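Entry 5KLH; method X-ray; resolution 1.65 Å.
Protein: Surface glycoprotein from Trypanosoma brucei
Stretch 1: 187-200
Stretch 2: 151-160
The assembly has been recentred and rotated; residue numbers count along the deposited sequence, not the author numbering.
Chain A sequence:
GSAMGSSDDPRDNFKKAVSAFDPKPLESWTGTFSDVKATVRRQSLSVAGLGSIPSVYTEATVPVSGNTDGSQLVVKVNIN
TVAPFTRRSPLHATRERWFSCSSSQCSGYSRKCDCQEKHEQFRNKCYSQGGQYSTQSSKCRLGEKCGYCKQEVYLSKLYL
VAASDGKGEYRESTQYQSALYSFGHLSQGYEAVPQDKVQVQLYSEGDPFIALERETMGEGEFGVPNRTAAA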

# COMPACT_ATOMS: atom_id res chain seq x y z
N SER A 187 -1.60 -2.80 -2.12
CA SER A 187 -0.99 -2.23 -0.92
C SER A 187 -2.04 -1.43 -0.17
O SER A 187 -1.98 -0.20 -0.14
CB SER A 187 0.21 -1.36 -1.29
OG SER A 187 1.18 -2.11 -2.00
N GLN A 188 -3.02 -2.12 0.40
CA GLN A 188 -4.19 -1.46 0.96
C GLN A 188 -4.39 -1.80 2.43
O GLN A 188 -3.60 -2.53 3.02
CB GLN A 188 -5.44 -1.83 0.16
CG GLN A 188 -5.30 -1.58 -1.33
CD GLN A 188 -5.18 -0.10 -1.63
OE1 GLN A 188 -5.49 0.72 -0.78
NE2 GLN A 188 -4.72 0.24 -2.84
N GLY A 189 -5.46 -1.27 3.02
CA GLY A 189 -5.76 -1.53 4.41
C GLY A 189 -6.67 -2.73 4.48
O GLY A 189 -7.77 -2.70 3.91
N TYR A 190 -6.22 -3.77 5.17
CA TYR A 190 -6.96 -5.03 5.24
C TYR A 190 -7.31 -5.44 6.65
O TYR A 190 -6.63 -5.04 7.61
CB TYR A 190 -6.16 -6.16 4.58
CG TYR A 190 -6.04 -6.01 3.09
CD1 TYR A 190 -7.13 -6.26 2.27
CD2 TYR A 190 -4.85 -5.62 2.50
CE1 TYR A 190 -7.03 -6.12 0.89
CE2 TYR A 190 -4.74 -5.48 1.12
CZ TYR A 190 -5.84 -5.73 0.33
OH TYR A 190 -5.78 -5.59 -1.04
N GLU A 191 -8.37 -6.24 6.77
CA GLU A 191 -8.76 -6.82 8.05
C GLU A 191 -8.95 -8.33 7.91
O GLU A 191 -8.94 -8.88 6.81
CB GLU A 191 -10.05 -6.18 8.59
CG GLU A 191 -10.00 -4.69 8.76
CD GLU A 191 -9.13 -4.27 9.93
OE1 GLU A 191 -8.77 -5.14 10.75
OE2 GLU A 191 -8.81 -3.07 10.01
N ALA A 192 -9.13 -9.00 9.04
CA ALA A 192 -9.15 -10.45 9.06
C ALA A 192 -10.52 -11.06 8.75
O ALA A 192 -10.64 -12.28 8.57
CB ALA A 192 -8.67 -10.95 10.39
N VAL A 193 -11.56 -10.23 8.71
CA VAL A 193 -12.92 -10.72 8.48
C VAL A 193 -13.63 -9.82 7.49
O VAL A 193 -13.19 -8.68 7.27
CB VAL A 193 -13.74 -10.79 9.79
CG1 VAL A 193 -13.03 -11.59 10.86
CG2 VAL A 193 -14.03 -9.40 10.27
N PRO A 194 -14.70 -10.32 6.87
CA PRO A 194 -15.44 -9.52 5.89
C PRO A 194 -15.93 -8.17 6.44
O PRO A 194 -16.31 -8.06 7.61
CB PRO A 194 -16.61 -10.43 5.51
CG PRO A 194 -16.06 -11.81 5.70
CD PRO A 194 -15.19 -11.71 6.92
N GLN A 195 -15.88 -7.16 5.59
CA GLN A 195 -16.29 -5.80 5.94
C GLN A 195 -17.61 -5.43 5.26
O GLN A 195 -17.87 -5.88 4.14
CB GLN A 195 -15.20 -4.81 5.55
CG GLN A 195 -13.83 -5.08 6.17
CD GLN A 195 -13.83 -4.93 7.67
OE1 GLN A 195 -14.00 -3.83 8.21
NE2 GLN A 195 -13.66 -6.05 8.37
N ASP A 196 -18.44 -4.60 5.90
CA ASP A 196 -19.68 -4.19 5.22
C ASP A 196 -19.51 -2.81 4.58
O ASP A 196 -20.39 -2.33 3.86
CB ASP A 196 -20.88 -4.20 6.17
CG ASP A 196 -20.71 -3.28 7.36
OD1 ASP A 196 -19.70 -2.55 7.42
OD2 ASP A 196 -21.60 -3.28 8.25
N LYS A 197 -18.37 -2.19 4.82
CA LYS A 197 -18.06 -0.91 4.19
C LYS A 197 -16.56 -0.70 4.10
O LYS A 197 -15.80 -1.30 4.84
CB LYS A 197 -18.72 0.24 4.95
CG LYS A 197 -18.41 0.25 6.45
CD LYS A 197 -19.32 1.23 7.19
CE LYS A 197 -19.24 1.06 8.70
NZ LYS A 197 -19.70 -0.29 9.11
N VAL A 198 -16.15 0.16 3.16
CA VAL A 198 -14.74 0.44 2.92
C VAL A 198 -14.48 1.94 2.94
O VAL A 198 -15.16 2.68 2.24
CB VAL A 198 -14.29 -0.13 1.53
CG1 VAL A 198 -12.90 0.35 1.19
CG2 VAL A 198 -14.34 -1.65 1.57
N GLN A 199 -13.51 2.37 3.75
CA GLN A 199 -13.09 3.77 3.73
C GLN A 199 -12.17 4.03 2.54
O GLN A 199 -11.15 3.36 2.39
CB GLN A 199 -12.37 4.14 5.03
CG GLN A 199 -13.24 4.08 6.27
CD GLN A 199 -12.51 4.52 7.52
OE1 GLN A 199 -12.44 3.78 8.50
NE2 GLN A 199 -11.98 5.74 7.51
N VAL A 200 -12.53 5.01 1.72
CA VAL A 200 -11.75 5.37 0.55
C VAL A 200 -11.08 6.71 0.81
O VAL A 200 -11.76 7.66 1.19
CB VAL A 200 -12.61 5.46 -0.72
CG1 VAL A 200 -11.73 5.79 -1.92
CG2 VAL A 200 -13.36 4.16 -0.93
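Stretch 2 (151-160) QEVYLSKLYL

Stretch 2 is one continuous extended strand, and stretch 1 meets it twice: strand 189-191 runs roughly antiparallel to it, at 134°, and strand 197-200 runs parallel, at 19°, with a loop between them. Before the first strand, Q188 uses its side chain as a surrogate backbone: OE1 accepts a nearly straight hydrogen bond from Y159 N at 2.7 Å. G189 pairs with K157, its N 2.8 Å from K157 O, while its O accepts from both S156 N (2.8 Å) and K157 N (3.1 Å). That shared carbonyl marks a beta bulge, after which the register shifts by one and Y190 faces L155. A CB on G189 would lie 2.8 Å from K157 CB, a clash, so the close pairing depends on glycine. The Y190 ring takes V153 CG2 over one face, with Y190 CD1 3.7 Å from that methyl. E191 and Y154 close the ladder with reciprocal N-to-O hydrogen bonds of 2.8 Å.

In the loop, P194 packs over the Y154 ring, its CG 3.7 Å from Y154 CE2, and Q195 OE1 reaches S156 OG through a water. V198 then sets CG1 4.1 Å from L155 CG. Q199 straddles K157: its N donates to S156 O (2.9 Å) and its O accepts from L158 N (2.8 Å). Finally, V200 CG1 meets L160 CD1 at 3.8 Å.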

# COMPACT_ATOMS: atom_id res chain seq x y z
N GLN A 151 -2.60 -16.23 3.82
CA GLN A 151 -3.45 -15.49 4.75
C GLN A 151 -4.65 -14.93 4.01
O GLN A 151 -4.53 -14.47 2.88
CB GLN A 151 -2.67 -14.36 5.43
CG GLN A 151 -1.52 -14.83 6.33
CD GLN A 151 -1.98 -15.32 7.69
OE1 GLN A 151 -3.18 -15.47 7.95
NE2 GLN A 151 -1.02 -15.58 8.57
N GLU A 152 -5.82 -14.99 4.65
CA GLU A 152 -7.03 -14.41 4.07
C GLU A 152 -7.26 -13.01 4.62
O GLU A 152 -7.29 -12.81 5.84
CB GLU A 152 -8.26 -15.29 4.35
CG GLU A 152 -8.07 -16.76 3.99
CD GLU A 152 -7.88 -17.02 2.50
OE1 GLU A 152 -8.17 -16.13 1.67
OE2 GLU A 152 -7.44 -18.13 2.16
N VAL A 153 -7.41 -12.04 3.71
CA VAL A 153 -7.62 -10.65 4.10
C VAL A 153 -8.80 -10.01 3.38
O VAL A 153 -9.19 -10.44 2.28
CB VAL A 153 -6.37 -9.81 3.82
CG1 VAL A 153 -5.19 -10.42 4.56
CG2 VAL A 153 -6.06 -9.78 2.33
N TYR A 154 -9.37 -8.98 4.01
CA TYR A 154 -10.54 -8.31 3.46
C TYR A 154 -10.33 -6.81 3.43
O TYR A 154 -9.94 -6.21 4.44
CB TYR A 154 -11.78 -8.66 4.26
CG TYR A 154 -12.08 -10.14 4.27
CD1 TYR A 154 -11.47 -10.97 5.19
CD2 TYR A 154 -12.95 -10.70 3.34
CE1 TYR A 154 -11.73 -12.33 5.21
CE2 TYR A 154 -13.21 -12.07 3.36
CZ TYR A 154 -12.59 -12.87 4.28
OH TYR A 154 -12.86 -14.22 4.28
N LEU A 155 -10.61 -6.21 2.29
CA LEU A 155 -10.44 -4.77 2.11
C LEU A 155 -11.25 -3.95 3.11
O LEU A 155 -12.46 -4.15 3.27
CB LEU A 155 -10.86 -4.37 0.70
CG LEU A 155 -10.63 -2.91 0.33
CD1 LEU A 155 -9.14 -2.59 0.30
CD2 LEU A 155 -11.25 -2.67 -1.03
N SER A 156 -10.57 -3.00 3.75
CA SER A 156 -11.19 -2.14 4.76
C SER A 156 -10.94 -0.67 4.45
O SER A 156 -11.80 0.18 4.70
CB SER A 156 -10.65 -2.48 6.14
OG SER A 156 -11.21 -1.62 7.11
N LYS A 157 -9.75 -0.38 3.95
CA LYS A 157 -9.35 0.99 3.63
C LYS A 157 -8.66 0.96 2.27
O LYS A 157 -7.67 0.27 2.10
CB LYS A 157 -8.42 1.55 4.72
CG LYS A 157 -8.21 3.05 4.64
CD LYS A 157 -7.58 3.61 5.92
CE LYS A 157 -8.34 3.18 7.17
NZ LYS A 157 -7.70 3.70 8.43
N LEU A 158 -9.21 1.72 1.32
CA LEU A 158 -8.66 1.76 -0.02
C LEU A 158 -7.99 3.11 -0.22
O LEU A 158 -8.63 4.13 -0.02
CB LEU A 158 -9.77 1.55 -1.05
CG LEU A 158 -9.35 1.63 -2.52
CD1 LEU A 158 -8.56 0.41 -2.89
CD2 LEU A 158 -10.57 1.77 -3.41
N TYR A 159 -6.70 3.11 -0.54
CA TYR A 159 -5.94 4.35 -0.74
C TYR A 159 -5.72 4.62 -2.22
O TYR A 159 -5.15 3.77 -2.91
CB TYR A 159 -4.57 4.27 -0.06
CG TYR A 159 -4.59 4.01 1.42
CD1 TYR A 159 -4.83 2.73 1.92
CD2 TYR A 159 -4.33 5.03 2.32
CE1 TYR A 159 -4.83 2.49 3.28
CE2 TYR A 159 -4.32 4.79 3.68
CZ TYR A 159 -4.57 3.52 4.15
OH TYR A 159 -4.55 3.28 5.50
N LEU A 160 -6.13 5.79 -2.69
CA LEU A 160 -5.99 6.13 -4.10
C LEU A 160 -5.12 7.37 -4.22
O LEU A 160 -5.05 8.15 -3.28
CB LEU A 160 -7.36 6.37 -4.75
CG LEU A 160 -8.36 5.22 -4.61
CD1 LEU A 160 -9.74 5.60 -5.14
CD2 LEU A 160 -7.84 4.01 -5.36
O HOH W 1 -14.23 -1.29 7.12
O HOH W 2 -8.85 -1.14 8.46